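Local coordinates for uncharacterized protein (Bacteroides eggerthii, PDB 4FTD) that is of unknown function but, as a six-bladed beta-propeller carrying an immunoglobulin-like domain, may take part in carbohydrate metabolism, at residues 133-138 / 153-158; 147-152 / 162-167; 178-183 / 218-223; 187-192 / 205-210; 405-410 / 435-440. All blocks are in the same frame, centred on the assembly; numbering follows the deposited sequence.

In the fold
All five contacts lie in the six-bladed propeller. Interaction 2 is the buried one, a regular hairpin held by backbone bonds and apolar packing. Interaction 1 lies on the surface at the end of the same blade, where a stacked arginine and waters replace the regular strand pairing. Interaction 3 carries the blade's last strand, 178-179, onto the next blade, and interaction 4 is nested inside the chain loop that it closes; both rest a leucine methyl on an aromatic face. Interaction 5, partly buried and almost wholly polar, belongs to the blade where the propeller closes, and meets interaction 1 through Asn136 and Asn409.

Interaction 1. Residues 133-138 / 153-158; sequences FATNYT and RPTTPN
Tyr137 and Arg153 bring the two loops together, their CA atoms 5.3 Å apart. The backbone of 133-138 folds as a type I beta turn from Thr135 to Thr138, while 153-158 leaves strand 147-152 as an irregular loop. A single backbone hydrogen bond joins them, from Arg153 N to Tyr137 O, 3.0 Å long and fairly straight at 161° about the hydrogen. The turn is braced from inside by an ST turn, in which Thr135 OG1 accepts from Tyr137 N at 3.0 Å. Both loops lie at one end of a propeller blade, before strand 138-143 and after strand 147-152.

The side chains form a sandwich around the Tyr137 ring. Over one face lies the guanidinium of Arg153, its centre 4.5 Å from that of the ring and the two planes 25° apart, with NH1 nearest CD2 and CE2. The Arg153 chain bends at chi3 (-76°), which turns NE back toward the turn. Against the opposite face comes Thr155, whose CB makes a CH-pi contact 4.1 Å from the ring centroid, while its CG2 reaches Tyr137 CB at 3.6 Å. The cation thus rests on a ring that is itself backed from behind.

Water holds the polar rim of the guanidinium. One molecule in its plane accepts from NH2 and gives a weak bond to Asn136 OD1, and a second accepts from NE. Asn136 ND2 bonds instead to Asn409, and Thr138 OG1 to Asp132 O. A third water joins that same Thr138 OG1, at 2.8 Å, to Arg153 O, also at 2.8 Å.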
# COMPACT_ATOMS: atom_id res chain seq x y z
N PHE A 133 -4.35 4.77 21.79
CA PHE A 133 -4.28 5.83 20.80
C PHE A 133 -5.23 7.00 20.97
O PHE A 133 -5.27 7.85 20.10
CB PHE A 133 -4.42 5.25 19.37
CG PHE A 133 -3.16 4.69 18.84
CD1 PHE A 133 -2.15 5.53 18.50
CD2 PHE A 133 -3.00 3.32 18.68
CE1 PHE A 133 -0.96 5.06 18.03
CE2 PHE A 133 -1.81 2.82 18.22
CZ PHE A 133 -0.78 3.70 17.89
N ALA A 134 -5.98 7.06 22.04
CA ALA A 134 -6.84 8.17 22.30
C ALA A 134 -6.08 9.29 22.98
O ALA A 134 -6.63 10.33 23.14
CB ALA A 134 -8.04 7.76 23.13
N THR A 135 -4.82 9.10 23.39
CA THR A 135 -4.03 10.19 24.03
C THR A 135 -2.74 10.35 23.33
O THR A 135 -2.35 9.50 22.56
CB THR A 135 -3.75 9.96 25.54
OG1 THR A 135 -2.63 9.10 25.73
CG2 THR A 135 -4.99 9.38 26.24
N ASN A 136 -2.03 11.43 23.62
CA ASN A 136 -0.71 11.60 23.02
C ASN A 136 0.39 10.83 23.75
O ASN A 136 1.56 11.05 23.53
CB ASN A 136 -0.40 13.06 22.81
CG ASN A 136 -0.20 13.80 24.08
OD1 ASN A 136 -0.20 13.24 25.18
ND2 ASN A 136 0.02 15.10 23.95
N TYR A 137 0.01 9.95 24.68
CA TYR A 137 1.01 9.04 25.30
C TYR A 137 1.37 7.85 24.42
O TYR A 137 2.27 7.12 24.75
CB TYR A 137 0.56 8.62 26.72
CG TYR A 137 0.86 9.72 27.69
CD1 TYR A 137 0.09 10.87 27.71
CD2 TYR A 137 1.96 9.65 28.54
CE1 TYR A 137 0.37 11.91 28.58
CE2 TYR A 137 2.26 10.70 29.41
CZ TYR A 137 1.47 11.83 29.41
OH TYR A 137 1.71 12.88 30.29
N THR A 138 0.69 7.68 23.30
CA THR A 138 1.07 6.67 22.30
C THR A 138 1.15 7.41 20.98
O THR A 138 0.16 7.95 20.52
CB THR A 138 -0.00 5.55 22.15
OG1 THR A 138 -0.17 4.86 23.38
CG2 THR A 138 0.39 4.57 21.04
N ARG A 153 3.11 4.62 26.16
CA ARG A 153 3.71 5.02 27.42
C ARG A 153 2.54 4.96 28.42
O ARG A 153 1.42 5.32 28.10
CB ARG A 153 4.25 6.44 27.34
CG ARG A 153 5.57 6.55 26.58
CD ARG A 153 6.10 7.96 26.73
NE ARG A 153 5.32 8.82 25.84
CZ ARG A 153 4.89 10.06 26.10
NH1 ARG A 153 5.10 10.65 27.27
NH2 ARG A 153 4.19 10.70 25.18
N PRO A 154 2.81 4.48 29.63
CA PRO A 154 1.72 4.22 30.57
C PRO A 154 1.05 5.50 31.09
O PRO A 154 1.71 6.38 31.58
CB PRO A 154 2.39 3.46 31.70
CG PRO A 154 3.86 3.68 31.55
CD PRO A 154 4.11 4.00 30.12
N THR A 155 -0.27 5.55 31.07
CA THR A 155 -0.97 6.73 31.52
C THR A 155 -2.38 6.34 31.94
O THR A 155 -2.85 5.25 31.60
CB THR A 155 -0.94 7.86 30.43
OG1 THR A 155 -1.37 9.04 31.04
CG2 THR A 155 -1.83 7.60 29.23
N THR A 156 -3.02 7.21 32.72
CA THR A 156 -4.37 6.91 33.19
C THR A 156 -5.31 6.69 32.00
O THR A 156 -5.10 7.30 30.96
CB THR A 156 -4.89 7.99 34.13
OG1 THR A 156 -6.10 7.50 34.72
CG2 THR A 156 -5.16 9.35 33.35
N PRO A 157 -6.26 5.74 32.08
CA PRO A 157 -6.51 4.77 33.16
C PRO A 157 -5.94 3.36 32.89
O PRO A 157 -5.99 2.53 33.80
CB PRO A 157 -8.05 4.70 33.16
CG PRO A 157 -8.38 4.73 31.68
CD PRO A 157 -7.28 5.57 31.02
N ASN A 158 -5.35 3.11 31.71
CA ASN A 158 -4.83 1.79 31.30
C ASN A 158 -3.44 1.46 31.91
O ASN A 158 -3.16 0.31 32.27
CB ASN A 158 -4.63 1.73 29.75
CG ASN A 158 -5.94 1.91 28.92
OD1 ASN A 158 -7.01 1.80 29.46
ND2 ASN A 158 -5.81 2.15 27.59
O HOH W 1 2.73 13.00 25.68
O HOH W 2 4.77 8.64 23.09
O HOH W 3 -0.52 5.35 26.10

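Interaction 2. Residues 147-152 / 162-167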
# COMPACT_ATOMS: atom_id res chain seq x y z
N HIS A 147 1.61 -9.28 13.89
CA HIS A 147 1.23 -8.44 15.02
C HIS A 147 1.10 -6.97 14.63
O HIS A 147 1.67 -6.53 13.66
CB HIS A 147 2.31 -8.46 16.11
CG HIS A 147 2.55 -9.81 16.70
ND1 HIS A 147 3.60 -10.60 16.31
CD2 HIS A 147 1.88 -10.49 17.66
CE1 HIS A 147 3.58 -11.72 17.02
NE2 HIS A 147 2.55 -11.68 17.84
N VAL A 148 0.42 -6.24 15.49
CA VAL A 148 0.48 -4.78 15.58
C VAL A 148 1.26 -4.46 16.88
O VAL A 148 0.96 -5.00 17.93
CB VAL A 148 -0.91 -4.15 15.63
CG1 VAL A 148 -0.86 -2.65 16.00
CG2 VAL A 148 -1.59 -4.40 14.28
N LEU A 149 2.28 -3.63 16.78
CA LEU A 149 3.04 -3.09 17.91
C LEU A 149 2.44 -1.73 18.25
O LEU A 149 2.25 -0.91 17.35
CB LEU A 149 4.52 -2.94 17.52
CG LEU A 149 5.43 -2.05 18.41
CD1 LEU A 149 5.58 -2.71 19.79
CD2 LEU A 149 6.78 -1.77 17.72
N VAL A 150 2.11 -1.52 19.53
CA VAL A 150 1.59 -0.26 20.03
C VAL A 150 2.60 0.27 21.04
O VAL A 150 2.91 -0.42 22.01
CB VAL A 150 0.23 -0.43 20.70
CG1 VAL A 150 -0.23 0.94 21.18
CG2 VAL A 150 -0.74 -1.08 19.71
N VAL A 151 3.20 1.44 20.75
CA VAL A 151 4.30 1.94 21.59
C VAL A 151 3.65 2.88 22.60
O VAL A 151 3.76 4.09 22.54
CB VAL A 151 5.44 2.63 20.79
CG1 VAL A 151 6.59 3.00 21.74
CG2 VAL A 151 5.89 1.72 19.66
N SER A 152 2.94 2.28 23.54
CA SER A 152 2.23 3.05 24.54
C SER A 152 3.10 3.35 25.77
O SER A 152 3.79 2.50 26.27
CB SER A 152 0.96 2.30 24.99
OG SER A 152 1.27 0.99 25.40
N PRO A 162 4.62 -0.74 26.26
CA PRO A 162 4.56 -1.18 24.86
C PRO A 162 4.20 -2.65 24.69
O PRO A 162 4.64 -3.52 25.47
CB PRO A 162 5.98 -0.87 24.35
CG PRO A 162 6.41 0.30 25.22
CD PRO A 162 5.84 -0.02 26.58
N HIS A 163 3.35 -2.92 23.70
CA HIS A 163 2.79 -4.21 23.56
C HIS A 163 2.46 -4.57 22.13
O HIS A 163 2.42 -3.73 21.27
CB HIS A 163 1.54 -4.35 24.44
CG HIS A 163 0.48 -3.33 24.14
ND1 HIS A 163 0.57 -2.02 24.60
CD2 HIS A 163 -0.72 -3.43 23.49
CE1 HIS A 163 -0.55 -1.38 24.25
NE2 HIS A 163 -1.33 -2.19 23.55
N LEU A 164 2.29 -5.86 21.92
CA LEU A 164 1.86 -6.45 20.66
C LEU A 164 0.40 -6.91 20.77
O LEU A 164 -0.08 -7.24 21.85
CB LEU A 164 2.76 -7.62 20.28
CG LEU A 164 4.25 -7.35 20.14
CD1 LEU A 164 5.00 -8.66 19.93
CD2 LEU A 164 4.54 -6.39 19.03
N LEU A 165 -0.28 -6.90 19.64
CA LEU A 165 -1.62 -7.41 19.48
C LEU A 165 -1.51 -8.39 18.31
O LEU A 165 -1.03 -8.05 17.24
CB LEU A 165 -2.53 -6.25 19.15
CG LEU A 165 -2.70 -5.08 20.15
CD1 LEU A 165 -3.42 -3.92 19.50
CD2 LEU A 165 -3.49 -5.55 21.38
N LYS A 166 -1.91 -9.61 18.52
CA LYS A 166 -1.87 -10.61 17.45
C LYS A 166 -2.96 -10.23 16.43
O LYS A 166 -4.13 -9.99 16.78
CB LYS A 166 -2.10 -11.99 18.07
CG LYS A 166 -1.19 -13.08 17.56
CD LYS A 166 -1.63 -14.49 17.95
CE LYS A 166 -1.93 -14.69 19.43
NZ LYS A 166 -0.79 -14.38 20.33
N VAL A 167 -2.58 -10.12 15.17
CA VAL A 167 -3.53 -9.79 14.10
C VAL A 167 -4.70 -10.79 14.00
O VAL A 167 -5.84 -10.37 13.84
CB VAL A 167 -2.81 -9.62 12.75
CG1 VAL A 167 -3.85 -9.47 11.63
CG2 VAL A 167 -1.90 -8.39 12.84
O HOH W 4 1.99 -13.77 19.33
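Val148 O is gripped twice from the facing strand: Leu165 N donates a 2.8 Å hydrogen bond, and Leu164 CA brings a CA-H...O contact of 3.2 Å. This is the antiparallel hairpin of 147-152 and 163-166, with Val148-Leu165 and Val150-His163 as its hydrogen-bonded pairs and His147-Lys166 and Leu149-Leu164 as non-hydrogen-bonded ones. The Val150 N to His163 O bond is nearly straight, 176° at the hydrogen.

On one face of the sheet, Leu164 CD1 sits squarely over the His147 ring, 4.2 Å from its centroid, while Leu164 CD2 packs against Leu149 CB at 3.8 Å. Lys166 runs beside His147, and one water bridges His147 NE2 and Lys166 NZ.

The other face carries Val148, Val150, His163 and Leu165. His163 CG stands between its own backbone N and carbonyl carbon (chi1 57°), and the ring lies alongside Val150, whose CB is 3.9 Å from the ring centroid in a CH-pi contact. Leu165 CD1 meets Val150 CG2 at 3.9 Å. Beyond the strands, Tyr130 OH bonds to His163 NE2 and Thr161 O to ND1.

Both nitrogens of this buried imidazole therefore have partners, and that pairing fixes the rotation of the ring where it lies beside Val150.

Interaction 3. Residues 178-183 / 218-223; sequences IMLDVT and YYWETP
Asp181 and Trp220 make the direct hydrogen bond of this contact. The indole NE1 of Trp220 donates to Asp181 O at 2.9 Å; the oxygen lies in the plane of the indole, but the bond is bent, 140° at the hydrogen. The carboxylate of Asp181 turns instead to its own segment, where OD1 accepts from Thr183 N in an Asx turn and also from the Thr183 hydroxyl, which meets the syn lone pair of OD1. The two Thr183 donors tie the carboxylate to its own turn.

Water supplies the second kind of link. Pro223 O accepts from two molecules: one, at 2.8 Å from Pro223 O, also donates to Met179 O (a selenomethionine), and the other, at 2.7 Å from Pro223 O, accepts from Asp181 N.

The third kind is apolar. Leu180 CD2 lies over the five-membered ring of Trp220, 4.1 Å from its centroid and 13° off the normal, a CH-pi contact, and the same methyl touches Pro223 O at 3.7 Å. Val182 CG1 comes near Trp220 CZ2, 4.3 Å away, obliquely to the ring.

The joint lies between two consecutive propeller blades. Ile178 and Leu180 are backbone-bonded to Leu164 and Pro162 in one sheet, Trp220 to Val202 in the next; Val202 of strand 201-207 touches both Leu180 and Trp220, and Pro223 reaches back to Leu164 on strand 163-166.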
# COMPACT_ATOMS: atom_id res chain seq x y z
N ILE A 178 -0.05 -8.28 24.42
CA ILE A 178 1.07 -9.10 24.79
C ILE A 178 2.10 -8.04 25.18
O ILE A 178 2.68 -7.38 24.30
CB ILE A 178 1.53 -9.95 23.60
CG1 ILE A 178 0.41 -10.89 23.09
CG2 ILE A 178 2.77 -10.75 23.96
CD1 ILE A 178 0.54 -11.20 21.59
N MSE A 179 2.32 -7.82 26.47
CA MSE A 179 3.33 -6.82 26.89
C MSE A 179 4.79 -7.28 26.71
O MSE A 179 5.17 -8.38 27.07
CB MSE A 179 3.12 -6.40 28.37
CG MSE A 179 2.36 -5.00 28.50
SE MSE A 179 0.52 -5.42 28.08
CE MSE A 179 -0.29 -3.58 28.03
N LEU A 180 5.60 -6.42 26.11
CA LEU A 180 7.01 -6.64 26.04
C LEU A 180 7.65 -6.54 27.40
O LEU A 180 7.24 -5.74 28.24
CB LEU A 180 7.61 -5.57 25.13
CG LEU A 180 7.24 -5.67 23.63
CD1 LEU A 180 7.75 -4.42 22.90
CD2 LEU A 180 7.79 -6.95 22.96
N ASP A 181 8.72 -7.31 27.60
CA ASP A 181 9.57 -7.16 28.78
C ASP A 181 10.30 -5.84 28.65
O ASP A 181 11.07 -5.66 27.72
CB ASP A 181 10.54 -8.34 28.86
CG ASP A 181 11.44 -8.30 30.08
OD1 ASP A 181 11.51 -7.27 30.80
OD2 ASP A 181 12.09 -9.32 30.32
N VAL A 182 10.00 -4.88 29.55
CA VAL A 182 10.64 -3.54 29.53
C VAL A 182 11.56 -3.35 30.75
O VAL A 182 11.90 -2.23 31.12
CB VAL A 182 9.61 -2.39 29.31
CG1 VAL A 182 9.06 -2.40 27.90
CG2 VAL A 182 8.48 -2.45 30.35
N THR A 183 12.04 -4.43 31.36
CA THR A 183 13.02 -4.33 32.48
C THR A 183 14.27 -3.59 32.01
O THR A 183 14.81 -3.90 30.95
CB THR A 183 13.42 -5.70 33.01
OG1 THR A 183 12.23 -6.44 33.22
CG2 THR A 183 14.16 -5.61 34.38
N TYR A 218 16.47 0.01 21.58
CA TYR A 218 16.27 -1.29 22.15
C TYR A 218 15.75 -2.28 21.10
O TYR A 218 15.03 -1.90 20.16
CB TYR A 218 15.23 -1.17 23.24
CG TYR A 218 15.60 -0.22 24.37
CD1 TYR A 218 15.29 1.12 24.29
CD2 TYR A 218 16.27 -0.69 25.51
CE1 TYR A 218 15.56 2.00 25.35
CE2 TYR A 218 16.57 0.17 26.57
CZ TYR A 218 16.23 1.51 26.48
OH TYR A 218 16.47 2.35 27.52
N TYR A 219 16.06 -3.57 21.35
CA TYR A 219 15.77 -4.66 20.45
C TYR A 219 15.22 -5.87 21.19
O TYR A 219 15.77 -6.26 22.24
CB TYR A 219 17.09 -5.05 19.75
CG TYR A 219 17.05 -6.29 18.84
CD1 TYR A 219 16.71 -6.18 17.49
CD2 TYR A 219 17.47 -7.52 19.29
CE1 TYR A 219 16.73 -7.28 16.66
CE2 TYR A 219 17.47 -8.63 18.46
CZ TYR A 219 17.10 -8.50 17.14
OH TYR A 219 17.09 -9.57 16.29
N TRP A 220 14.17 -6.48 20.63
CA TRP A 220 13.62 -7.73 21.10
C TRP A 220 13.68 -8.72 19.96
O TRP A 220 13.09 -8.48 18.88
CB TRP A 220 12.13 -7.56 21.49
CG TRP A 220 11.94 -6.88 22.79
CD1 TRP A 220 11.62 -7.47 23.99
CD2 TRP A 220 12.00 -5.48 23.03
NE1 TRP A 220 11.54 -6.52 24.97
CE2 TRP A 220 11.74 -5.28 24.40
CE3 TRP A 220 12.27 -4.36 22.22
CZ2 TRP A 220 11.73 -4.02 24.98
CZ3 TRP A 220 12.25 -3.11 22.80
CH2 TRP A 220 11.99 -2.95 24.16
N GLU A 221 14.40 -9.81 20.17
CA GLU A 221 14.55 -10.85 19.15
C GLU A 221 13.19 -11.46 18.80
O GLU A 221 12.84 -11.62 17.63
CB GLU A 221 15.49 -11.95 19.69
CG GLU A 221 15.76 -13.13 18.76
CD GLU A 221 16.69 -12.82 17.60
OE1 GLU A 221 17.62 -11.97 17.74
OE2 GLU A 221 16.51 -13.46 16.54
N THR A 222 12.45 -11.79 19.85
CA THR A 222 11.10 -12.31 19.75
C THR A 222 10.24 -11.57 20.79
O THR A 222 10.77 -10.95 21.71
CB THR A 222 11.04 -13.82 20.15
OG1 THR A 222 11.12 -13.94 21.57
CG2 THR A 222 12.16 -14.66 19.51
N PRO A 223 8.91 -11.70 20.70
CA PRO A 223 8.00 -11.05 21.65
C PRO A 223 8.19 -11.36 23.11
O PRO A 223 7.84 -10.54 23.95
CB PRO A 223 6.63 -11.56 21.21
CG PRO A 223 6.78 -11.72 19.72
CD PRO A 223 8.16 -12.28 19.56
O HOH W 5 6.00 -10.94 26.07
O HOH W 6 9.42 -9.51 25.90

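Interaction 4. Residues 187-192 / 205-210; sequences GGTYDY and SSLSGG
Leu207 lies directly against Tyr190: its CD2 sits over the centre of the phenol ring, 3.6 Å from the centroid and only 8° off the normal. Leu207 CB meets Tyr190 CB at 3.7 Å. With Leu207 CG anti to its backbone N (chi1 177°), the leucine runs alongside the ring, the two side chains pointing the same way. Gly188, with its positive phi of 108°, brings the chain close past Leu207 O.

Behind this CH-pi contact stands the backbone pair that sets it up. Tyr190 N donates to Leu207 O at 3.2 Å, and Leu207 N returns a 3.1 Å bond to Tyr190 O. Ser206 CB packs at 3.3 Å against that same Tyr190 O and at 3.4 Å against Gly187 O. Farther along, Tyr192 CA makes a CA-H...O contact of 3.4 Å to Ser205 O.

Further out, other residues tie down the two strands. Asp191 is joined to Lys186 by a salt bridge, Ser206 OG bonds to Lys216 N and Pro214 O, and Ser205 OG to Tyr251 OH. Arg153, from the preceding blade, makes a cation-pi contact with Tyr190.

With Thr189 and Tyr190 both facing Leu207, the arrangement is a classic beta bulge, here at the open end of the hairpin 190-198 and 201-207, the first two strands of a propeller blade.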
# COMPACT_ATOMS: atom_id res chain seq x y z
N GLY A 187 15.65 5.75 30.48
CA GLY A 187 16.62 6.73 29.99
C GLY A 187 16.07 7.56 28.82
O GLY A 187 15.59 7.01 27.82
N GLY A 188 16.27 8.87 28.92
CA GLY A 188 15.76 9.79 27.94
C GLY A 188 14.60 10.54 28.55
O GLY A 188 14.12 10.19 29.59
N THR A 189 14.22 11.65 27.93
CA THR A 189 13.02 12.41 28.32
C THR A 189 11.76 11.54 28.28
O THR A 189 10.91 11.62 29.17
CB THR A 189 12.90 13.66 27.43
OG1 THR A 189 14.12 14.38 27.55
CG2 THR A 189 11.69 14.55 27.84
N TYR A 190 11.63 10.70 27.25
CA TYR A 190 10.66 9.59 27.28
C TYR A 190 11.45 8.32 27.17
O TYR A 190 12.45 8.23 26.42
CB TYR A 190 9.62 9.59 26.14
CG TYR A 190 8.81 10.86 25.90
CD1 TYR A 190 8.62 11.82 26.86
CD2 TYR A 190 8.12 11.03 24.67
CE1 TYR A 190 7.86 12.97 26.62
CE2 TYR A 190 7.35 12.18 24.42
CZ TYR A 190 7.22 13.15 25.41
OH TYR A 190 6.49 14.32 25.19
N ASP A 191 11.05 7.32 27.92
CA ASP A 191 11.76 6.03 27.87
C ASP A 191 11.67 5.37 26.48
O ASP A 191 12.50 4.60 26.10
CB ASP A 191 11.14 5.09 28.86
CG ASP A 191 11.39 5.48 30.33
OD1 ASP A 191 12.36 6.19 30.64
OD2 ASP A 191 10.58 5.03 31.16
N TYR A 192 10.53 5.56 25.83
CA TYR A 192 10.28 5.09 24.47
C TYR A 192 9.22 6.02 23.85
O TYR A 192 8.43 6.67 24.54
CB TYR A 192 9.90 3.63 24.39
CG TYR A 192 9.17 3.15 25.62
CD1 TYR A 192 7.83 3.44 25.80
CD2 TYR A 192 9.84 2.45 26.61
CE1 TYR A 192 7.17 3.08 26.95
CE2 TYR A 192 9.17 2.05 27.79
CZ TYR A 192 7.85 2.38 27.93
OH TYR A 192 7.14 2.04 29.01
N SER A 205 12.82 3.19 20.34
CA SER A 205 13.78 4.23 20.61
C SER A 205 13.21 5.22 21.63
O SER A 205 12.00 5.50 21.62
CB SER A 205 14.17 4.94 19.33
OG SER A 205 13.04 5.33 18.52
N SER A 206 14.10 5.78 22.46
CA SER A 206 13.72 6.78 23.43
C SER A 206 13.52 8.14 22.74
O SER A 206 13.76 8.27 21.52
CB SER A 206 14.80 6.88 24.54
OG SER A 206 15.99 7.51 24.12
N LEU A 207 13.06 9.10 23.52
CA LEU A 207 12.99 10.51 23.15
C LEU A 207 14.10 11.19 23.97
O LEU A 207 14.07 11.15 25.20
CB LEU A 207 11.63 11.18 23.41
CG LEU A 207 11.71 12.69 23.04
CD1 LEU A 207 11.31 12.78 21.62
CD2 LEU A 207 10.77 13.53 23.88
N SER A 208 15.10 11.75 23.25
CA SER A 208 16.18 12.49 23.85
C SER A 208 15.83 13.97 23.81
O SER A 208 15.83 14.57 22.72
CB SER A 208 17.50 12.27 23.05
OG SER A 208 18.56 13.12 23.50
N GLY A 209 15.60 14.59 24.96
CA GLY A 209 15.23 16.01 25.04
C GLY A 209 16.36 17.04 25.05
O GLY A 209 16.09 18.21 25.14
N GLY A 210 17.62 16.61 24.97
CA GLY A 210 18.73 17.57 24.92
C GLY A 210 19.98 16.78 24.69
O GLY A 210 19.92 15.55 24.62

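Interaction 5. Residues 405-410 / 435-440; sequences SGNGNA and RTQSGF
The buried guanidinium of Arg435 and the carbonyl of Ser405 start the tight side of this contact. Ser405 O accepts from Arg435 NH2 at 2.8 Å, close to the guanidinium plane, and weakly from Arg435 NH1 at 3.1 Å. Over one face of the guanidinium lies Asn407 ND2, 3.3 Å from Arg435 NH2; both are donors, and the amide is held there by its bond to Thr436 O at 3.2 Å, made from above that carbonyl plane. Asn407 OD1 accepts from Asn409 N at 2.8 Å, an Asx turn that shapes the loop. Asn409 ND2 then meets Gln437 OE1 at 2.9 Å, almost perfectly straight at 178°.

The looser side is the exposed outer part of Ser405, whose backbone N gives its hydrogen to a water that in turn donates to Gln437 O and takes a weak bond from Arg435 NH1.

Further bonds fix the arginine: NE to Ala358 O, NH2 to Gly359 O, and NH1 to Ser438 OG. Ser438 and Gly439 both face Arg435 in a classic bulge at the turn between strands 426-435 and 439-446; the latter lies between 426-435 and 120-125, the strand that closes the propeller.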
# COMPACT_ATOMS: atom_id res chain seq x y z
N SER A 405 -8.93 14.91 14.54
CA SER A 405 -8.72 16.25 14.02
C SER A 405 -7.27 16.63 14.26
O SER A 405 -6.46 15.87 14.83
CB SER A 405 -9.69 17.23 14.68
OG SER A 405 -9.44 17.25 16.05
N GLY A 406 -6.90 17.80 13.78
CA GLY A 406 -5.54 18.22 13.91
C GLY A 406 -5.08 18.35 15.34
O GLY A 406 -5.81 18.79 16.17
N ASN A 407 -3.85 17.95 15.61
CA ASN A 407 -3.25 18.10 16.94
C ASN A 407 -1.77 18.46 16.81
O ASN A 407 -1.20 18.49 15.71
CB ASN A 407 -3.49 16.82 17.79
CG ASN A 407 -2.83 15.60 17.22
OD1 ASN A 407 -1.61 15.60 17.07
ND2 ASN A 407 -3.61 14.51 16.98
N GLY A 408 -1.15 18.76 17.95
CA GLY A 408 0.25 19.18 17.98
C GLY A 408 1.27 18.04 17.95
O GLY A 408 2.44 18.31 17.99
N ASN A 409 0.85 16.78 17.86
CA ASN A 409 1.77 15.65 17.91
C ASN A 409 1.27 14.53 16.98
O ASN A 409 1.08 13.40 17.40
CB ASN A 409 1.96 15.19 19.38
CG ASN A 409 0.65 15.11 20.13
OD1 ASN A 409 0.45 15.82 21.10
ND2 ASN A 409 -0.28 14.30 19.62
N ALA A 410 1.11 14.89 15.70
CA ALA A 410 0.40 14.10 14.71
C ALA A 410 1.31 13.07 14.03
O ALA A 410 1.34 12.93 12.79
CB ALA A 410 -0.27 15.06 13.71
N ARG A 435 -2.29 6.72 13.26
CA ARG A 435 -2.11 8.12 13.47
C ARG A 435 -2.47 8.50 14.90
O ARG A 435 -3.53 8.10 15.44
CB ARG A 435 -2.89 8.89 12.44
CG ARG A 435 -2.64 10.39 12.48
CD ARG A 435 -3.73 11.11 13.25
NE ARG A 435 -3.57 12.55 13.23
CZ ARG A 435 -4.37 13.40 13.86
NH1 ARG A 435 -5.37 12.96 14.60
NH2 ARG A 435 -4.16 14.72 13.74
N THR A 436 -1.59 9.28 15.52
CA THR A 436 -1.74 9.70 16.93
C THR A 436 -3.06 10.42 17.21
O THR A 436 -3.39 11.37 16.52
CB THR A 436 -0.57 10.58 17.37
OG1 THR A 436 0.64 9.86 17.13
CG2 THR A 436 -0.69 10.99 18.85
N GLN A 437 -3.79 9.91 18.19
CA GLN A 437 -5.12 10.42 18.61
C GLN A 437 -6.25 10.13 17.60
O GLN A 437 -7.35 10.69 17.71
CB GLN A 437 -5.08 11.91 19.05
CG GLN A 437 -4.23 12.13 20.30
CD GLN A 437 -4.06 13.59 20.70
OE1 GLN A 437 -2.95 14.11 20.82
NE2 GLN A 437 -5.16 14.27 20.86
N SER A 438 -6.01 9.23 16.65
CA SER A 438 -7.07 8.75 15.74
C SER A 438 -7.19 7.24 15.76
O SER A 438 -8.27 6.73 15.64
CB SER A 438 -6.83 9.18 14.32
OG SER A 438 -6.75 10.58 14.24
N GLY A 439 -6.09 6.51 15.88
CA GLY A 439 -6.12 5.06 15.92
C GLY A 439 -5.43 4.43 14.70
O GLY A 439 -4.63 5.07 14.06
N PHE A 440 -5.77 3.19 14.38
CA PHE A 440 -5.14 2.46 13.29
C PHE A 440 -6.12 1.62 12.51
O PHE A 440 -7.20 1.33 13.00
CB PHE A 440 -3.96 1.65 13.79
CG PHE A 440 -4.29 0.42 14.64
CD1 PHE A 440 -4.60 -0.79 14.05
CD2 PHE A 440 -4.19 0.47 16.05
CE1 PHE A 440 -4.89 -1.92 14.83
CE2 PHE A 440 -4.46 -0.64 16.82
CZ PHE A 440 -4.79 -1.84 16.21
O HOH W 7 -7.69 13.28 16.65